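PDB 4Q7O: immunity protein from Neisseria meningitidis, which probably protects its host cell by binding and neutralising the cognate toxin of a contact-dependent growth-inhibition system. Local coordinates for residues B[40-44]-B[114-118]; B[27-31]-B[55-60]; B[21-26]-B[98-102]; B[43-48]-B[107-111]; B[37-41]-B[125-129]. One frame throughout, in Å; residues are numbered along the deposited sequence.

In the fold
From the N terminus, helix 22-34 comes first: its opening turn closes contact 3 against edge strand 98-103, and its next turns close contact 2 against the hairpin at 55-60. The loop of contact 2 lies wholly within that of contact 3, and both contacts also touch the second subunit. Helix 37-46 follows and supplies contacts 5, 1 and 4. Contact 4 (partner 107-111) lies within the loop of contact 5 (partner 125-129); contact 1 overlaps each at its start and has its partner, 114-118, between theirs. All three cross contacts 2 and 3. Contacts 2 and 3 tie helix to sheet; contacts 1, 4 and 5 tie helix to helix.

Contact 1: B[40-44]-B[114-118]; sequences LLECF and AISDF
The backbone N-H of Phe44 bonds to the carbonyl O of Leu40, N to O 2.9 Å, one helical turn that sets both side chains facing helix 104-121. The side chains they meet there are all apolar. The Phe44 ring lies flat against Ile115: CG1 of the isoleucine stands over the centre of one face, 3.7 Å from the centroid and only 10° off the ring normal. With chi1 at -158°, Ile115 holds CG1 trans to its own backbone nitrogen, which carries the branch out across the ring. The far end of the same ring reaches the helix backbone, Phe44 CZ coming to 3.5 Å from Ile115 CA, while the methyl of Ala114 sits at the rim, in the ring plane, with its CB 3.8 Å from Phe44 CE1.

One turn further along, Phe118 answers Leu40. The two side chains approach head-on, and the CD2 methyl of Leu40 settles over a face of the Phe118 ring, 4.0 Å from its centroid and displaced toward the CD1-CE1 side. Leu41 adds a lighter touch, its CD2 4.3 Å from Phe118 CE2. Helix 126-139 covers Ile115 and Phe118 through Cys129, and helix 22-34 covers Leu40 through Ile31 and Tyr32, so the whole interface is buried.

The two short helical segments run nearly antiparallel, at 152°, with axes 11.5 Å apart, a generous spacing bridged by the two phenylalanine rings with Leu40 and Ile115. This is antiparallel helix packing of the kind that builds the core of the helical half of an alpha+beta protein.

Contact 2: B[27-31]-B[55-60]; sequences FFETI and VIGAQY
Phe27 makes the first touch on the hairpin. Its CG is trans to the backbone nitrogen (chi1 178°), which brings the ring's rim down to the strand: CD1 rests 3.9 Å from Ala58 CB, the backbone N of Gln59 lies at the ring edge, and CZ reaches Tyr60 CD2 at 3.4 Å. Phe27 CZ comes in at the edge of the tyrosine ring, yet the two planes are inclined at 53°, an oblique pair. The hydroxyl of Tyr60 goes on to bond with Cys43 O on helix 37-46.

Thr30 works through water. One molecule donates to Thr30 OG1 at 2.9 Å and to Gly57 O at 2.6 Å, bridging helix and turn, while OG1 also bonds to Ile26 O one turn back in its helix.

Ile31 finishes the row. Its CG1 meets the methyl CB of Ala58 at 4.0 Å and CG2 of Val55 at 4.1 Å, and its CD1 lies over a face of the Phe27 ring, offset toward the rim.

Val55 to Ala58 form a type II beta turn, with Gly57 at its third position and the backbones of Val55 and Ala58 bonded both ways. The motif is a tight two-residue beta hairpin, joining strands 52-55 and 58-62, packed under a helix.

Contact 3: B[21-26]-B[98-102]; sequences HFVISI and EELII
Aliphatic packing carries the middle of the contact. Val23 and Leu100 run antiparallel alongside one another, CB to CB at 3.9 Å. Leu100 then sends its CD2 into the fork between His21 CB, at 3.7 Å, and Ile24 CG1, at 3.8 Å. That reach follows from chi1 of 174°, which sets Leu100 CG opposite its own nitrogen. Val23 CG2 also touches the strand backbone, 3.8 Å from Glu98 O.

A CH-pi contact closes one end. Ile102 CG2 stands over one face of the His21 imidazole, 3.9 Å from the centroid and shifted toward the rim, nearest CE1. The ring's ND1 bonds to the hydroxyl of Tyr110, which should limit its rotation.

At the other end a carboxylate meets carbon. Glu98 OE1 lies near the plane of the Phe22 ring at its edge, 4.1 Å from CE1, with Ile26 CD1 at 4.0 Å; Phe22 and Ile26 also pack on the second subunit.

The helical turn 22-26 thus crosses residues 98-102 of the edge strand at 113°. Strand 86-91 continues the floor beneath Val23, Ile24 and Ile26, and helix 104-121 closes over His21 and Ile102.

Contact 4: B[43-48]-B[107-111]; sequences CFKNIT and AYHYF
This buried packing joins the C-terminal end of helix 37-46, and the loop residues after it, to helix 104-121, and at its centre Ile47 makes a CH-pi contact over one face of Phe111. The two side chains meet head-on: Ile47 CD1 stands 3.8 Å above the middle of the ring, just 4° from its normal. A chi1 of -162° places CG1 opposite the backbone nitrogen and so drives the branch straight at the ring, with the methyl of Ala107 beside its tip, CB to CD1 4.1 Å. The other branch, CG2, wedges between two aromatics, 3.9 Å from Phe111 CD2 and 4.0 Å from Tyr108 CE1.

The rim of Phe111 is occupied too. Cys43 O lies in the ring plane, 3.6 Å from CE2, and Phe44 CD1 comes in obliquely near CD2.

Thr48 lies across the end of Tyr108 at about a right angle, its CG2 3.5 Å from the tyrosine OH and close to the ring plane. Its hydroxyl points back into its own segment: OG1 donates to Lys45 O at 2.8 Å, in the carbonyl plane and at 158° to the C=O. The backbone N of Thr48 bonds to that same oxygen, so two bonds grip it and fix the turn of the chain.

Around this core, Phe28 of helix 22-34 and Tyr60 of strand 58-62 each pair edge-to-face with Phe111, and Tyr136 of helix 126-139 pairs likewise with Tyr108; Phe111 thus lies where sheet and helices converge.

Contact 5: B[37-41]-B[125-129]; sequences KDTLL and YQKKC
Leu41 and Tyr125 meet where the first turns of two helices, 37-46 and 126-139, pack at the end of the helical layer, with Tyr125 in the N-cap position. The inner side is close. Leu41 splits its two methyls between different partners: CD1 sits 3.7 Å from CD2 of the tyrosine ring, while CD2 turns inward to SG of Cys129 at 3.9 Å. Behind them Phe118 of helix 104-121 touches both Tyr125 and Cys129, and Leu41 and Cys129 are buried.

Lys37 meets the hydroxyl end of the tyrosine obliquely, the two side chains crossing at about a right angle. Its CD lies 3.4 Å from Tyr125 CE1 and its CB 3.5 Å from the hydroxyl oxygen, in both cases without direct involvement of the amino group. The chain runs on past the ring and bends at chi4 (61°), its NZ leading away from the other helix.

Toward solvent the fit relaxes. Lys128 lies on this outer side, its CD 3.9 Å from Leu41 CD1. Asp38 and Lys128 carry opposite charges on this open flank, but OD1 and NZ stay 4.6 Å apart, too far for a salt bridge; any attraction between them is probably modest. Water does the joining instead: one molecule, lying in the plane of the Tyr125 ring, donates to Asp38 OD1 at 2.6 Å and hydrogen-bonds Tyr125 OH at 2.6 Å.

Contact 1: B[40-44]-B[114-118]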
# COMPACT_ATOMS: atom_id res chain seq x y z
N LEU B 40 -7.19 16.31 -4.38
CA LEU B 40 -7.13 15.55 -3.13
C LEU B 40 -8.16 16.06 -2.11
O LEU B 40 -8.80 15.26 -1.44
CB LEU B 40 -5.72 15.61 -2.53
CG LEU B 40 -5.49 14.83 -1.24
CD1 LEU B 40 -5.75 13.34 -1.42
CD2 LEU B 40 -4.07 15.08 -0.74
N LEU B 41 -8.33 17.37 -2.01
CA LEU B 41 -9.35 17.93 -1.14
C LEU B 41 -10.75 17.44 -1.51
O LEU B 41 -11.55 17.11 -0.64
CB LEU B 41 -9.29 19.47 -1.12
CG LEU B 41 -8.13 20.05 -0.31
CD1 LEU B 41 -8.13 21.56 -0.44
CD2 LEU B 41 -8.25 19.65 1.14
N GLU B 42 -11.03 17.34 -2.81
CA GLU B 42 -12.33 16.83 -3.26
C GLU B 42 -12.49 15.35 -2.90
O GLU B 42 -13.57 14.91 -2.50
CB GLU B 42 -12.54 17.06 -4.76
CG GLU B 42 -12.60 18.53 -5.15
CD GLU B 42 -13.66 19.30 -4.40
OE1 GLU B 42 -14.83 18.85 -4.37
OE2 GLU B 42 -13.33 20.36 -3.82
N CYS B 43 -11.40 14.60 -3.05
CA CYS B 43 -11.35 13.21 -2.60
C CYS B 43 -11.71 13.08 -1.12
O CYS B 43 -12.50 12.22 -0.73
CB CYS B 43 -9.97 12.61 -2.87
SG CYS B 43 -9.71 10.97 -2.19
N PHE B 44 -11.15 13.96 -0.28
CA PHE B 44 -11.48 13.96 1.15
C PHE B 44 -12.95 14.31 1.40
O PHE B 44 -13.57 13.78 2.31
CB PHE B 44 -10.59 14.95 1.92
CG PHE B 44 -9.19 14.46 2.17
CD1 PHE B 44 -8.97 13.27 2.85
CD2 PHE B 44 -8.10 15.24 1.80
CE1 PHE B 44 -7.67 12.84 3.10
CE2 PHE B 44 -6.80 14.82 2.06
CZ PHE B 44 -6.59 13.61 2.70
N ALA B 114 -5.70 10.43 7.40
CA ALA B 114 -5.07 10.88 6.16
C ALA B 114 -5.10 12.40 5.99
O ALA B 114 -4.11 13.00 5.60
CB ALA B 114 -5.70 10.21 4.96
N ILE B 115 -6.24 13.02 6.29
CA ILE B 115 -6.33 14.47 6.12
C ILE B 115 -5.48 15.19 7.17
O ILE B 115 -4.94 16.26 6.91
CB ILE B 115 -7.79 14.96 6.08
CG1 ILE B 115 -7.87 16.33 5.37
CG2 ILE B 115 -8.40 15.01 7.48
CD1 ILE B 115 -9.30 16.82 5.19
N SER B 116 -5.34 14.57 8.34
CA SER B 116 -4.44 15.05 9.37
C SER B 116 -2.99 15.03 8.87
O SER B 116 -2.27 16.03 9.00
CB SER B 116 -4.56 14.19 10.63
OG SER B 116 -3.55 14.53 11.55
N ASP B 117 -2.56 13.89 8.33
CA ASP B 117 -1.22 13.80 7.74
C ASP B 117 -1.02 14.91 6.71
O ASP B 117 0.02 15.58 6.69
CB ASP B 117 -1.00 12.45 7.03
CG ASP B 117 -0.81 11.28 7.99
OD1 ASP B 117 -0.40 11.49 9.15
OD2 ASP B 117 -1.04 10.13 7.57
N PHE B 118 -2.03 15.12 5.87
CA PHE B 118 -1.94 16.12 4.82
C PHE B 118 -1.81 17.54 5.36
O PHE B 118 -0.93 18.30 4.94
CB PHE B 118 -3.14 16.01 3.87
CG PHE B 118 -3.14 17.07 2.80
CD1 PHE B 118 -2.25 17.00 1.73
CD2 PHE B 118 -4.01 18.14 2.86
CE1 PHE B 118 -2.24 17.98 0.75
CE2 PHE B 118 -4.00 19.13 1.88
CZ PHE B 118 -3.11 19.04 0.83

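Contact 2: B[27-31]-B[55-60]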
# COMPACT_ATOMS: atom_id res chain seq x y z
N PHE B 27 -4.00 4.03 -2.12
CA PHE B 27 -5.01 4.98 -2.55
C PHE B 27 -4.59 6.43 -2.27
O PHE B 27 -4.55 7.27 -3.17
CB PHE B 27 -6.34 4.67 -1.85
CG PHE B 27 -7.45 5.63 -2.18
CD1 PHE B 27 -8.27 5.41 -3.28
CD2 PHE B 27 -7.69 6.73 -1.38
CE1 PHE B 27 -9.29 6.30 -3.58
CE2 PHE B 27 -8.70 7.62 -1.68
CZ PHE B 27 -9.50 7.40 -2.78
N PHE B 28 -4.24 6.71 -1.02
CA PHE B 28 -3.88 8.08 -0.67
C PHE B 28 -2.56 8.54 -1.26
O PHE B 28 -2.47 9.65 -1.76
CB PHE B 28 -3.94 8.30 0.85
CG PHE B 28 -5.33 8.48 1.35
CD1 PHE B 28 -6.04 9.64 1.03
CD2 PHE B 28 -5.96 7.51 2.11
CE1 PHE B 28 -7.33 9.82 1.47
CE2 PHE B 28 -7.25 7.69 2.55
CZ PHE B 28 -7.94 8.84 2.23
N GLU B 29 -1.54 7.68 -1.25
CA GLU B 29 -0.25 8.10 -1.76
C GLU B 29 -0.28 8.37 -3.25
O GLU B 29 0.31 9.34 -3.73
CB GLU B 29 0.84 7.07 -1.46
CG GLU B 29 2.22 7.44 -2.02
CD GLU B 29 2.76 8.78 -1.54
OE1 GLU B 29 2.33 9.28 -0.48
OE2 GLU B 29 3.63 9.34 -2.24
N THR B 30 -0.99 7.54 -4.00
CA THR B 30 -0.99 7.71 -5.44
C THR B 30 -1.81 8.93 -5.87
O THR B 30 -1.42 9.64 -6.80
CB THR B 30 -1.40 6.42 -6.19
OG1 THR B 30 -2.70 6.02 -5.78
CG2 THR B 30 -0.41 5.30 -5.90
N ILE B 31 -2.92 9.20 -5.20
CA ILE B 31 -3.67 10.43 -5.49
C ILE B 31 -2.87 11.68 -5.13
O ILE B 31 -2.79 12.63 -5.90
CB ILE B 31 -5.02 10.43 -4.76
CG1 ILE B 31 -5.90 9.32 -5.33
CG2 ILE B 31 -5.71 11.79 -4.88
CD1 ILE B 31 -7.13 9.06 -4.51
N VAL B 55 -10.43 8.51 -9.88
CA VAL B 55 -9.44 8.96 -10.83
C VAL B 55 -8.87 7.73 -11.52
O VAL B 55 -9.22 6.60 -11.17
CB VAL B 55 -8.29 9.74 -10.15
CG1 VAL B 55 -8.81 11.06 -9.61
CG2 VAL B 55 -7.67 8.91 -9.03
N ILE B 56 -8.00 7.94 -12.50
CA ILE B 56 -7.36 6.80 -13.14
C ILE B 56 -6.49 6.10 -12.09
O ILE B 56 -5.61 6.72 -11.49
CB ILE B 56 -6.55 7.19 -14.39
CG1 ILE B 56 -7.47 7.81 -15.44
CG2 ILE B 56 -5.84 5.97 -14.96
CD1 ILE B 56 -6.75 8.31 -16.69
N GLY B 57 -6.79 4.83 -11.83
CA GLY B 57 -6.00 4.03 -10.91
C GLY B 57 -6.38 4.10 -9.44
O GLY B 57 -5.67 3.53 -8.61
N ALA B 58 -7.47 4.78 -9.10
CA ALA B 58 -7.90 4.86 -7.71
C ALA B 58 -9.34 5.32 -7.59
O ALA B 58 -9.72 6.32 -8.18
CB ALA B 58 -7.00 5.79 -6.92
N GLN B 59 -10.13 4.61 -6.79
CA GLN B 59 -11.51 5.03 -6.57
C GLN B 59 -12.07 4.47 -5.28
O GLN B 59 -11.57 3.48 -4.74
CB GLN B 59 -12.40 4.58 -7.73
CG GLN B 59 -12.56 3.07 -7.80
CD GLN B 59 -13.61 2.62 -8.81
OE1 GLN B 59 -14.53 3.37 -9.14
NE2 GLN B 59 -13.48 1.39 -9.29
N TYR B 60 -13.13 5.11 -4.79
CA TYR B 60 -13.99 4.51 -3.78
C TYR B 60 -15.45 4.74 -4.11
O TYR B 60 -15.80 5.68 -4.83
CB TYR B 60 -13.67 5.00 -2.35
CG TYR B 60 -13.88 6.49 -2.11
CD1 TYR B 60 -15.16 7.02 -1.95
CD2 TYR B 60 -12.80 7.36 -2.03
CE1 TYR B 60 -15.36 8.39 -1.73
CE2 TYR B 60 -12.97 8.72 -1.81
CZ TYR B 60 -14.26 9.23 -1.66
OH TYR B 60 -14.46 10.58 -1.44
O HOH W 1 -3.28 3.81 -7.58

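Contact 3: B[21-26]-B[98-102]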
# COMPACT_ATOMS: atom_id res chain seq x y z
N HIS B 21 -4.62 -3.31 5.45
CA HIS B 21 -5.41 -2.55 4.48
C HIS B 21 -4.52 -1.70 3.59
O HIS B 21 -4.71 -0.49 3.47
CB HIS B 21 -6.45 -1.70 5.20
CG HIS B 21 -7.49 -2.52 5.91
ND1 HIS B 21 -8.24 -2.04 6.96
CD2 HIS B 21 -7.90 -3.79 5.70
CE1 HIS B 21 -9.06 -2.98 7.37
NE2 HIS B 21 -8.88 -4.06 6.62
N PHE B 22 -3.55 -2.37 2.97
CA PHE B 22 -2.57 -1.72 2.12
C PHE B 22 -3.20 -1.00 0.92
O PHE B 22 -2.61 -0.05 0.40
CB PHE B 22 -1.52 -2.73 1.65
CG PHE B 22 -2.10 -3.94 0.99
CD1 PHE B 22 -2.34 -3.95 -0.38
CD2 PHE B 22 -2.41 -5.07 1.73
CE1 PHE B 22 -2.87 -5.07 -1.00
CE2 PHE B 22 -2.95 -6.20 1.12
CZ PHE B 22 -3.19 -6.20 -0.25
N VAL B 23 -4.39 -1.41 0.49
CA VAL B 23 -5.08 -0.69 -0.58
C VAL B 23 -5.33 0.77 -0.20
O VAL B 23 -5.20 1.67 -1.05
CB VAL B 23 -6.39 -1.41 -0.98
CG1 VAL B 23 -7.31 -0.49 -1.78
CG2 VAL B 23 -6.08 -2.68 -1.78
N ILE B 24 -5.66 1.01 1.07
CA ILE B 24 -5.86 2.37 1.56
C ILE B 24 -4.58 3.20 1.49
O ILE B 24 -4.60 4.37 1.10
CB ILE B 24 -6.41 2.38 3.00
CG1 ILE B 24 -7.73 1.62 3.08
CG2 ILE B 24 -6.57 3.81 3.49
CD1 ILE B 24 -8.81 2.14 2.15
N SER B 25 -3.46 2.58 1.88
CA SER B 25 -2.14 3.21 1.82
C SER B 25 -1.85 3.67 0.39
O SER B 25 -1.42 4.80 0.15
CB SER B 25 -1.05 2.22 2.26
OG SER B 25 -1.49 1.31 3.26
N ILE B 26 -2.08 2.77 -0.56
CA ILE B 26 -1.79 3.05 -1.96
C ILE B 26 -2.73 4.12 -2.50
O ILE B 26 -2.31 5.01 -3.24
CB ILE B 26 -1.91 1.77 -2.81
CG1 ILE B 26 -0.87 0.74 -2.37
CG2 ILE B 26 -1.74 2.08 -4.31
CD1 ILE B 26 -1.09 -0.62 -3.01
N GLU B 98 -6.69 -3.81 -7.53
CA GLU B 98 -6.48 -4.29 -6.17
C GLU B 98 -7.61 -3.72 -5.33
O GLU B 98 -7.76 -2.51 -5.22
CB GLU B 98 -5.13 -3.81 -5.65
CG GLU B 98 -3.98 -4.12 -6.59
CD GLU B 98 -2.66 -3.60 -6.04
OE1 GLU B 98 -2.35 -3.90 -4.87
OE2 GLU B 98 -1.95 -2.88 -6.78
N GLU B 99 -8.41 -4.59 -4.73
CA GLU B 99 -9.69 -4.16 -4.15
C GLU B 99 -9.78 -4.42 -2.66
O GLU B 99 -9.20 -5.37 -2.14
CB GLU B 99 -10.84 -4.88 -4.84
CG GLU B 99 -10.90 -4.67 -6.34
CD GLU B 99 -11.83 -5.65 -7.02
OE1 GLU B 99 -11.51 -6.86 -7.04
OE2 GLU B 99 -12.89 -5.22 -7.52
N LEU B 100 -10.55 -3.59 -1.97
CA LEU B 100 -10.78 -3.75 -0.54
C LEU B 100 -12.13 -3.18 -0.17
O LEU B 100 -12.51 -2.11 -0.62
CB LEU B 100 -9.69 -3.01 0.25
CG LEU B 100 -9.83 -2.95 1.77
CD1 LEU B 100 -9.69 -4.32 2.39
CD2 LEU B 100 -8.81 -2.00 2.37
N ILE B 101 -12.85 -3.91 0.68
CA ILE B 101 -14.08 -3.40 1.27
C ILE B 101 -13.91 -3.29 2.78
O ILE B 101 -13.38 -4.21 3.41
CB ILE B 101 -15.27 -4.31 0.93
CG1 ILE B 101 -15.57 -4.25 -0.57
CG2 ILE B 101 -16.49 -3.93 1.75
CD1 ILE B 101 -16.44 -5.39 -1.08
N ILE B 102 -14.32 -2.16 3.35
CA ILE B 102 -14.27 -1.96 4.79
C ILE B 102 -15.56 -1.27 5.27
O ILE B 102 -16.28 -0.68 4.47
CB ILE B 102 -13.04 -1.12 5.22
CG1 ILE B 102 -12.95 0.19 4.43
CG2 ILE B 102 -11.77 -1.94 5.07
CD1 ILE B 102 -11.83 1.12 4.91

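Contact 4: B[43-48]-B[107-111]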
# COMPACT_ATOMS: atom_id res chain seq x y z
N CYS B 43 -11.40 14.60 -3.05
CA CYS B 43 -11.35 13.21 -2.60
C CYS B 43 -11.71 13.08 -1.12
O CYS B 43 -12.50 12.22 -0.73
CB CYS B 43 -9.97 12.61 -2.87
SG CYS B 43 -9.71 10.97 -2.19
N PHE B 44 -11.15 13.96 -0.28
CA PHE B 44 -11.48 13.96 1.15
C PHE B 44 -12.95 14.31 1.40
O PHE B 44 -13.57 13.78 2.31
CB PHE B 44 -10.59 14.95 1.92
CG PHE B 44 -9.19 14.46 2.17
CD1 PHE B 44 -8.97 13.27 2.85
CD2 PHE B 44 -8.10 15.24 1.80
CE1 PHE B 44 -7.67 12.84 3.10
CE2 PHE B 44 -6.80 14.82 2.06
CZ PHE B 44 -6.59 13.61 2.70
N LYS B 45 -13.50 15.20 0.58
CA LYS B 45 -14.87 15.69 0.79
C LYS B 45 -15.96 14.73 0.35
O LYS B 45 -17.01 14.64 0.99
CB LYS B 45 -15.08 17.01 0.04
CG LYS B 45 -14.42 18.19 0.66
CD LYS B 45 -14.87 19.46 -0.01
CE LYS B 45 -13.74 20.11 -0.75
NZ LYS B 45 -14.19 21.34 -1.46
N ASN B 46 -15.72 14.04 -0.76
CA ASN B 46 -16.79 13.30 -1.43
C ASN B 46 -17.36 12.17 -0.59
O ASN B 46 -18.51 11.78 -0.77
CB ASN B 46 -16.33 12.76 -2.78
CG ASN B 46 -16.43 13.78 -3.90
OD1 ASN B 46 -16.56 14.98 -3.66
ND2 ASN B 46 -16.35 13.30 -5.13
N ILE B 47 -16.56 11.65 0.33
CA ILE B 47 -17.04 10.57 1.19
C ILE B 47 -18.27 11.01 2.00
O ILE B 47 -19.15 10.20 2.29
CB ILE B 47 -15.92 10.00 2.09
CG1 ILE B 47 -16.30 8.62 2.64
CG2 ILE B 47 -15.53 11.00 3.20
CD1 ILE B 47 -15.13 7.85 3.22
N THR B 48 -18.35 12.29 2.34
CA THR B 48 -19.46 12.83 3.13
C THR B 48 -20.66 13.23 2.27
O THR B 48 -21.77 13.38 2.78
CB THR B 48 -19.05 14.08 3.93
OG1 THR B 48 -18.89 15.19 3.04
CG2 THR B 48 -17.75 13.84 4.68
N ALA B 107 -13.52 3.51 7.34
CA ALA B 107 -13.11 4.44 6.29
C ALA B 107 -12.99 5.87 6.81
O ALA B 107 -12.01 6.56 6.52
CB ALA B 107 -14.07 4.39 5.12
N TYR B 108 -13.98 6.33 7.57
CA TYR B 108 -13.89 7.66 8.15
C TYR B 108 -12.67 7.82 9.08
O TYR B 108 -12.03 8.86 9.09
CB TYR B 108 -15.17 8.04 8.88
CG TYR B 108 -16.18 8.72 7.99
CD1 TYR B 108 -16.10 10.09 7.73
CD2 TYR B 108 -17.19 8.00 7.39
CE1 TYR B 108 -17.02 10.72 6.91
CE2 TYR B 108 -18.12 8.63 6.57
CZ TYR B 108 -18.03 9.98 6.33
OH TYR B 108 -18.94 10.60 5.50
N HIS B 109 -12.38 6.78 9.85
CA HIS B 109 -11.19 6.72 10.69
C HIS B 109 -9.94 6.94 9.82
O HIS B 109 -9.11 7.81 10.13
CB HIS B 109 -11.18 5.34 11.37
CG HIS B 109 -9.98 5.07 12.24
ND1 HIS B 109 -9.77 5.69 13.45
CD2 HIS B 109 -8.99 4.15 12.11
CE1 HIS B 109 -8.68 5.21 14.00
NE2 HIS B 109 -8.18 4.27 13.21
N TYR B 110 -9.82 6.20 8.73
CA TYR B 110 -8.69 6.39 7.83
C TYR B 110 -8.64 7.78 7.21
O TYR B 110 -7.58 8.38 7.11
CB TYR B 110 -8.70 5.35 6.72
CG TYR B 110 -8.30 3.95 7.13
CD1 TYR B 110 -7.23 3.74 7.99
CD2 TYR B 110 -8.98 2.84 6.64
CE1 TYR B 110 -6.84 2.46 8.35
CE2 TYR B 110 -8.60 1.55 6.99
CZ TYR B 110 -7.54 1.37 7.85
OH TYR B 110 -7.16 0.10 8.21
N PHE B 111 -9.79 8.28 6.76
CA PHE B 111 -9.82 9.59 6.12
C PHE B 111 -9.43 10.71 7.08
O PHE B 111 -8.75 11.67 6.71
CB PHE B 111 -11.19 9.87 5.49
CG PHE B 111 -11.33 9.32 4.09
CD1 PHE B 111 -11.08 7.98 3.82
CD2 PHE B 111 -11.68 10.16 3.05
CE1 PHE B 111 -11.20 7.48 2.53
CE2 PHE B 111 -11.81 9.67 1.75
CZ PHE B 111 -11.57 8.33 1.50

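Contact 5: B[37-41]-B[125-129]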
# COMPACT_ATOMS: atom_id res chain seq x y z
N LYS B 37 -3.52 19.22 -5.39
CA LYS B 37 -3.97 19.24 -4.01
C LYS B 37 -5.46 19.55 -3.94
O LYS B 37 -6.16 19.04 -3.08
CB LYS B 37 -3.15 20.24 -3.17
CG LYS B 37 -1.71 19.77 -2.95
CD LYS B 37 -0.94 20.70 -2.05
CE LYS B 37 0.49 20.23 -1.89
NZ LYS B 37 1.23 20.18 -3.19
N ASP B 38 -5.95 20.36 -4.88
CA ASP B 38 -7.39 20.65 -4.93
C ASP B 38 -8.19 19.38 -5.20
O ASP B 38 -9.25 19.17 -4.61
CB ASP B 38 -7.70 21.71 -5.99
CG ASP B 38 -7.31 23.11 -5.56
OD1 ASP B 38 -7.05 23.32 -4.36
OD2 ASP B 38 -7.29 24.00 -6.44
N THR B 39 -7.69 18.53 -6.09
CA THR B 39 -8.33 17.23 -6.33
C THR B 39 -8.32 16.35 -5.08
O THR B 39 -9.33 15.72 -4.74
CB THR B 39 -7.65 16.51 -7.49
OG1 THR B 39 -7.91 17.25 -8.69
CG2 THR B 39 -8.18 15.08 -7.64
N LEU B 40 -7.19 16.31 -4.38
CA LEU B 40 -7.13 15.55 -3.13
C LEU B 40 -8.16 16.06 -2.11
O LEU B 40 -8.80 15.26 -1.44
CB LEU B 40 -5.72 15.61 -2.53
CG LEU B 40 -5.49 14.83 -1.24
CD1 LEU B 40 -5.75 13.34 -1.42
CD2 LEU B 40 -4.07 15.08 -0.74
N LEU B 41 -8.33 17.37 -2.01
CA LEU B 41 -9.35 17.93 -1.14
C LEU B 41 -10.75 17.44 -1.51
O LEU B 41 -11.55 17.11 -0.64
CB LEU B 41 -9.29 19.47 -1.12
CG LEU B 41 -8.13 20.05 -0.31
CD1 LEU B 41 -8.13 21.56 -0.44
CD2 LEU B 41 -8.25 19.65 1.14
N TYR B 125 -3.00 24.55 4.00
CA TYR B 125 -4.35 24.02 3.83
C TYR B 125 -5.09 23.79 5.16
O TYR B 125 -6.11 23.11 5.18
CB TYR B 125 -4.33 22.72 3.01
CG TYR B 125 -3.98 22.96 1.56
CD1 TYR B 125 -2.66 22.93 1.14
CD2 TYR B 125 -4.96 23.24 0.62
CE1 TYR B 125 -2.32 23.17 -0.17
CE2 TYR B 125 -4.63 23.48 -0.71
CZ TYR B 125 -3.31 23.44 -1.09
OH TYR B 125 -2.96 23.68 -2.40
N GLN B 126 -4.58 24.38 6.23
CA GLN B 126 -5.14 24.21 7.58
C GLN B 126 -6.65 24.44 7.65
O GLN B 126 -7.41 23.56 8.08
CB GLN B 126 -4.44 25.15 8.58
CG GLN B 126 -5.00 25.10 10.00
CD GLN B 126 -4.50 23.92 10.82
OE1 GLN B 126 -3.58 23.19 10.40
NE2 GLN B 126 -5.09 23.73 12.00
N LYS B 127 -7.09 25.63 7.22
CA LYS B 127 -8.49 26.01 7.32
C LYS B 127 -9.42 25.06 6.56
O LYS B 127 -10.43 24.61 7.09
CB LYS B 127 -8.67 27.45 6.81
CG LYS B 127 -10.09 27.99 6.88
CD LYS B 127 -10.16 29.38 6.25
CE LYS B 127 -11.54 29.99 6.39
NZ LYS B 127 -12.61 29.11 5.84
N LYS B 128 -9.07 24.75 5.32
CA LYS B 128 -9.91 23.90 4.48
C LYS B 128 -10.00 22.47 5.03
O LYS B 128 -11.06 21.85 5.00
CB LYS B 128 -9.38 23.87 3.05
CG LYS B 128 -9.58 25.18 2.30
CD LYS B 128 -8.87 25.13 0.96
CE LYS B 128 -9.11 26.41 0.16
NZ LYS B 128 -8.47 26.32 -1.19
N CYS B 129 -8.88 21.95 5.51
CA CYS B 129 -8.85 20.60 6.05
C CYS B 129 -9.61 20.49 7.37
O CYS B 129 -10.30 19.50 7.61
CB CYS B 129 -7.42 20.11 6.22
SG CYS B 129 -6.60 19.83 4.65
O HOH W 2 -4.66 24.44 -4.23